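Local coordinates for D-alanyl-D-alanine carboxypeptidase (Enterococcus faecalis V583, PDB 5ZHF), which removes the C-terminal D-alanine from peptidoglycan-derived pentapeptides as a zinc-dependent carboxypeptidase linked to vancomycin resistance, at residues 100-114 with 124-136. Sequence-based numbering, arbitrary orientation.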
# COMPACT_ATOMS: atom_id res chain seq x y z
N THR A 100 6.35 -14.18 1.54
CA THR A 100 7.75 -13.81 1.71
C THR A 100 8.53 -13.95 0.40
O THR A 100 9.24 -13.02 0.00
CB THR A 100 8.38 -14.69 2.80
OG1 THR A 100 7.70 -14.44 4.04
CG2 THR A 100 9.90 -14.44 2.94
N GLU A 101 8.37 -15.08 -0.27
CA GLU A 101 9.08 -15.31 -1.55
C GLU A 101 8.65 -14.31 -2.63
O GLU A 101 9.50 -13.86 -3.39
CB GLU A 101 8.93 -16.76 -2.04
CG GLU A 101 9.58 -17.08 -3.41
CD GLU A 101 11.08 -16.79 -3.51
OE1 GLU A 101 11.77 -16.71 -2.46
OE2 GLU A 101 11.60 -16.66 -4.65
N LYS A 102 7.36 -13.99 -2.72
CA LYS A 102 6.90 -13.01 -3.72
C LYS A 102 7.55 -11.65 -3.46
O LYS A 102 8.06 -11.00 -4.41
CB LYS A 102 5.37 -12.89 -3.76
CG LYS A 102 4.80 -11.90 -4.79
CD LYS A 102 5.28 -12.21 -6.22
CE LYS A 102 4.35 -11.74 -7.33
NZ LYS A 102 4.40 -12.66 -8.51
N GLN A 103 7.56 -11.24 -2.20
CA GLN A 103 8.17 -9.96 -1.82
C GLN A 103 9.65 -9.92 -2.19
O GLN A 103 10.11 -8.92 -2.74
CB GLN A 103 7.99 -9.68 -0.32
CG GLN A 103 8.39 -8.28 0.10
CD GLN A 103 7.56 -7.16 -0.52
OE1 GLN A 103 6.43 -7.36 -0.95
NE2 GLN A 103 8.14 -5.95 -0.57
N GLN A 104 10.37 -11.01 -1.90
CA GLN A 104 11.79 -11.13 -2.28
C GLN A 104 11.97 -10.97 -3.79
O GLN A 104 12.87 -10.27 -4.25
CB GLN A 104 12.37 -12.49 -1.84
CG GLN A 104 13.87 -12.62 -2.05
CD GLN A 104 14.63 -11.75 -1.09
OE1 GLN A 104 14.62 -12.02 0.11
NE2 GLN A 104 15.24 -10.68 -1.59
N GLU A 105 11.12 -11.62 -4.57
CA GLU A 105 11.22 -11.57 -6.03
C GLU A 105 10.96 -10.17 -6.58
O GLU A 105 11.66 -9.71 -7.50
CB GLU A 105 10.25 -12.58 -6.66
CG GLU A 105 10.66 -14.02 -6.40
CD GLU A 105 9.65 -15.06 -6.86
OE1 GLU A 105 8.66 -14.69 -7.52
OE2 GLU A 105 9.87 -16.25 -6.55
N ILE A 106 9.97 -9.51 -6.02
CA ILE A 106 9.67 -8.17 -6.43
C ILE A 106 10.83 -7.26 -6.06
O ILE A 106 11.21 -6.45 -6.83
CB ILE A 106 8.34 -7.68 -5.85
CG1 ILE A 106 7.23 -8.48 -6.48
CG2 ILE A 106 8.14 -6.20 -6.12
CD1 ILE A 106 5.86 -8.14 -5.99
N MSE A 107 11.41 -7.45 -4.87
CA MSE A 107 12.55 -6.65 -4.44
C MSE A 107 13.76 -6.85 -5.32
O MSE A 107 14.45 -5.87 -5.66
CB MSE A 107 12.90 -7.01 -3.00
CG MSE A 107 14.07 -6.17 -2.50
SE MSE A 107 14.48 -6.66 -0.64
CE MSE A 107 15.97 -5.41 -0.35
N ASP A 108 14.03 -8.10 -5.69
CA ASP A 108 15.15 -8.46 -6.53
C ASP A 108 15.00 -7.89 -7.92
O ASP A 108 15.94 -7.48 -8.51
CB ASP A 108 15.29 -9.97 -6.59
CG ASP A 108 15.77 -10.57 -5.31
OD1 ASP A 108 16.18 -9.85 -4.41
OD2 ASP A 108 15.75 -11.77 -5.23
N GLU A 109 13.80 -7.90 -8.44
CA GLU A 109 13.53 -7.32 -9.77
C GLU A 109 13.80 -5.81 -9.77
O GLU A 109 14.34 -5.29 -10.75
CB GLU A 109 12.12 -7.68 -10.28
CG GLU A 109 12.07 -9.13 -10.74
CD GLU A 109 10.70 -9.63 -11.20
OE1 GLU A 109 10.63 -10.30 -12.28
OE2 GLU A 109 9.69 -9.39 -10.47
N LYS A 110 13.46 -5.13 -8.68
CA LYS A 110 13.76 -3.69 -8.55
C LYS A 110 15.26 -3.45 -8.44
O LYS A 110 15.77 -2.49 -9.05
CB LYS A 110 13.02 -3.05 -7.36
CG LYS A 110 13.10 -1.52 -7.25
CD LYS A 110 12.57 -0.76 -8.45
CE LYS A 110 11.08 -0.96 -8.71
NZ LYS A 110 10.69 -0.56 -10.10
N VAL A 111 15.96 -4.29 -7.67
CA VAL A 111 17.43 -4.21 -7.57
C VAL A 111 18.06 -4.37 -8.97
O VAL A 111 18.92 -3.58 -9.38
CB VAL A 111 17.99 -5.25 -6.57
CG1 VAL A 111 19.53 -5.35 -6.64
CG2 VAL A 111 17.56 -4.93 -5.13
N ALA A 112 17.57 -5.34 -9.74
CA ALA A 112 18.08 -5.56 -11.10
C ALA A 112 17.85 -4.36 -12.01
O ALA A 112 18.71 -4.04 -12.84
CB ALA A 112 17.44 -6.81 -11.70
N GLU A 113 16.69 -3.71 -11.90
CA GLU A 113 16.42 -2.49 -12.68
C GLU A 113 17.43 -1.39 -12.38
O GLU A 113 17.87 -0.69 -13.30
CB GLU A 113 15.01 -1.97 -12.44
CG GLU A 113 13.93 -2.79 -13.10
CD GLU A 113 12.54 -2.43 -12.59
OE1 GLU A 113 12.37 -1.39 -11.92
OE2 GLU A 113 11.59 -3.22 -12.87
N TYR A 114 17.77 -1.21 -11.11
CA TYR A 114 18.82 -0.24 -10.75
C TYR A 114 20.19 -0.66 -11.26
O TYR A 114 20.91 0.19 -11.81
CB TYR A 114 18.86 0.03 -9.24
CG TYR A 114 17.84 1.07 -8.85
CD1 TYR A 114 18.02 2.41 -9.20
CD2 TYR A 114 16.67 0.71 -8.17
CE1 TYR A 114 17.08 3.38 -8.87
CE2 TYR A 114 15.72 1.67 -7.82
CZ TYR A 114 15.93 3.00 -8.18
OH TYR A 114 15.00 3.97 -7.83
N ALA A 124 22.30 -0.47 -5.57
CA ALA A 124 20.99 -0.85 -6.11
C ALA A 124 20.03 -1.34 -5.02
O ALA A 124 18.85 -0.97 -5.02
CB ALA A 124 21.13 -1.90 -7.20
N LYS A 125 20.55 -2.16 -4.11
CA LYS A 125 19.75 -2.65 -2.96
C LYS A 125 19.24 -1.49 -2.12
O LYS A 125 18.03 -1.39 -1.82
CB LYS A 125 20.56 -3.63 -2.11
CG LYS A 125 20.84 -4.96 -2.78
CD LYS A 125 22.10 -5.64 -2.24
CE LYS A 125 22.54 -6.84 -3.08
NZ LYS A 125 21.96 -8.13 -2.61
N ALA A 126 20.14 -0.58 -1.76
CA ALA A 126 19.77 0.59 -0.97
C ALA A 126 18.77 1.50 -1.69
O ALA A 126 17.84 2.03 -1.08
CB ALA A 126 21.01 1.39 -0.57
N GLU A 127 18.94 1.67 -3.00
CA GLU A 127 18.01 2.47 -3.77
C GLU A 127 16.66 1.76 -3.95
O GLU A 127 15.62 2.40 -3.89
CB GLU A 127 18.63 2.83 -5.13
CG GLU A 127 18.00 4.04 -5.79
CD GLU A 127 18.22 5.32 -5.01
OE1 GLU A 127 19.39 5.75 -4.87
OE2 GLU A 127 17.22 5.88 -4.54
N ALA A 128 16.69 0.45 -4.17
CA ALA A 128 15.46 -0.34 -4.34
C ALA A 128 14.55 -0.30 -3.11
O ALA A 128 13.33 -0.33 -3.25
CB ALA A 128 15.80 -1.79 -4.66
N GLU A 129 15.16 -0.21 -1.92
CA GLU A 129 14.42 -0.22 -0.66
C GLU A 129 13.51 1.02 -0.47
O GLU A 129 12.53 0.95 0.27
CB GLU A 129 15.40 -0.38 0.52
CG GLU A 129 14.77 -0.82 1.83
CD GLU A 129 15.76 -1.48 2.78
OE1 GLU A 129 16.95 -1.68 2.41
OE2 GLU A 129 15.35 -1.83 3.91
N THR A 130 13.82 2.12 -1.15
CA THR A 130 12.95 3.31 -1.14
C THR A 130 11.64 3.06 -1.89
O THR A 130 10.74 3.90 -1.81
CB THR A 130 13.62 4.57 -1.74
OG1 THR A 130 13.89 4.38 -3.14
CG2 THR A 130 14.92 4.91 -1.01
N TRP A 131 11.55 1.94 -2.63
CA TRP A 131 10.36 1.52 -3.36
C TRP A 131 9.73 0.21 -2.90
O TRP A 131 8.51 0.10 -2.84
CB TRP A 131 10.69 1.35 -4.85
CG TRP A 131 11.15 2.62 -5.52
CD1 TRP A 131 12.44 2.94 -5.82
CD2 TRP A 131 10.35 3.72 -5.96
NE1 TRP A 131 12.49 4.18 -6.43
CE2 TRP A 131 11.22 4.68 -6.51
CE3 TRP A 131 8.97 4.00 -5.92
CZ2 TRP A 131 10.76 5.89 -7.06
CZ3 TRP A 131 8.51 5.20 -6.44
CH2 TRP A 131 9.41 6.14 -7.01
N VAL A 132 10.56 -0.79 -2.61
CA VAL A 132 10.09 -2.14 -2.31
C VAL A 132 10.74 -2.56 -1.01
O VAL A 132 11.97 -2.54 -0.89
CB VAL A 132 10.48 -3.15 -3.41
CG1 VAL A 132 9.94 -4.55 -3.10
CG2 VAL A 132 9.99 -2.69 -4.79
N ALA A 133 9.93 -2.99 -0.05
CA ALA A 133 10.40 -3.32 1.28
C ALA A 133 11.11 -4.68 1.31
O ALA A 133 10.79 -5.58 0.51
CB ALA A 133 9.23 -3.29 2.24
N VAL A 134 12.07 -4.85 2.23
CA VAL A 134 12.71 -6.16 2.37
C VAL A 134 11.65 -7.11 2.91
O VAL A 134 10.78 -6.69 3.69
CB VAL A 134 14.00 -6.18 3.26
CG1 VAL A 134 15.02 -5.15 2.79
CG2 VAL A 134 13.69 -6.00 4.74
N PRO A 135 11.71 -8.39 2.52
CA PRO A 135 10.71 -9.31 3.07
C PRO A 135 10.62 -9.27 4.59
O PRO A 135 11.64 -9.17 5.29
CB PRO A 135 11.18 -10.67 2.55
CG PRO A 135 11.91 -10.35 1.30
CD PRO A 135 12.64 -9.09 1.61
N GLY A 136 9.39 -9.30 5.08
CA GLY A 136 9.09 -9.13 6.49
C GLY A 136 8.73 -7.73 6.90
O GLY A 136 8.25 -7.53 8.01
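Tyr114, on helix 100-116, reaches across to residues 124-131 with its whole length. Tyr114 CB lies 3.6 Å from Ala124 CB. Beyond it, one ring face receives Glu127 CG, a CH-pi contact 3.6 Å from the ring centroid and displaced toward the CE1 and CZ rim, while CE2 passes near Ala128 N. At the end, Tyr114 OH accepts a hydrogen bond from Trp131 NE1 (2.9 Å), bent to 133° at the hydrogen and tilted from the indole plane.

One turn back, Val111 sets CG2 against Ala128 CB at 3.6 Å. A turn further toward the N-terminus, Met107 holds its chain fully extended, which carries CE and the selenium of this selenomethionine alongside Val134, and the selenium also meets Pro135 CD. Val132 CG1 lies 3.6 Å from Met107 CA. Gln103, bent at chi2 (63°), donates from NE2 to Ala133 O in an almost straight hydrogen bond of 2.9 Å, the acceptor in its amide plane; Arg98 donates to OE1, probably fixing which way the amide faces.

Helices 100-116 and 121-128 pack steeply crossed, the following loop running back along the first toward the zinc ion near Gln103. Gln103, Trp131 (touching Glu190, the inferred proton donor/acceptor), Val132 and Ala133 belong to this M15B peptidase's substrate-binding site.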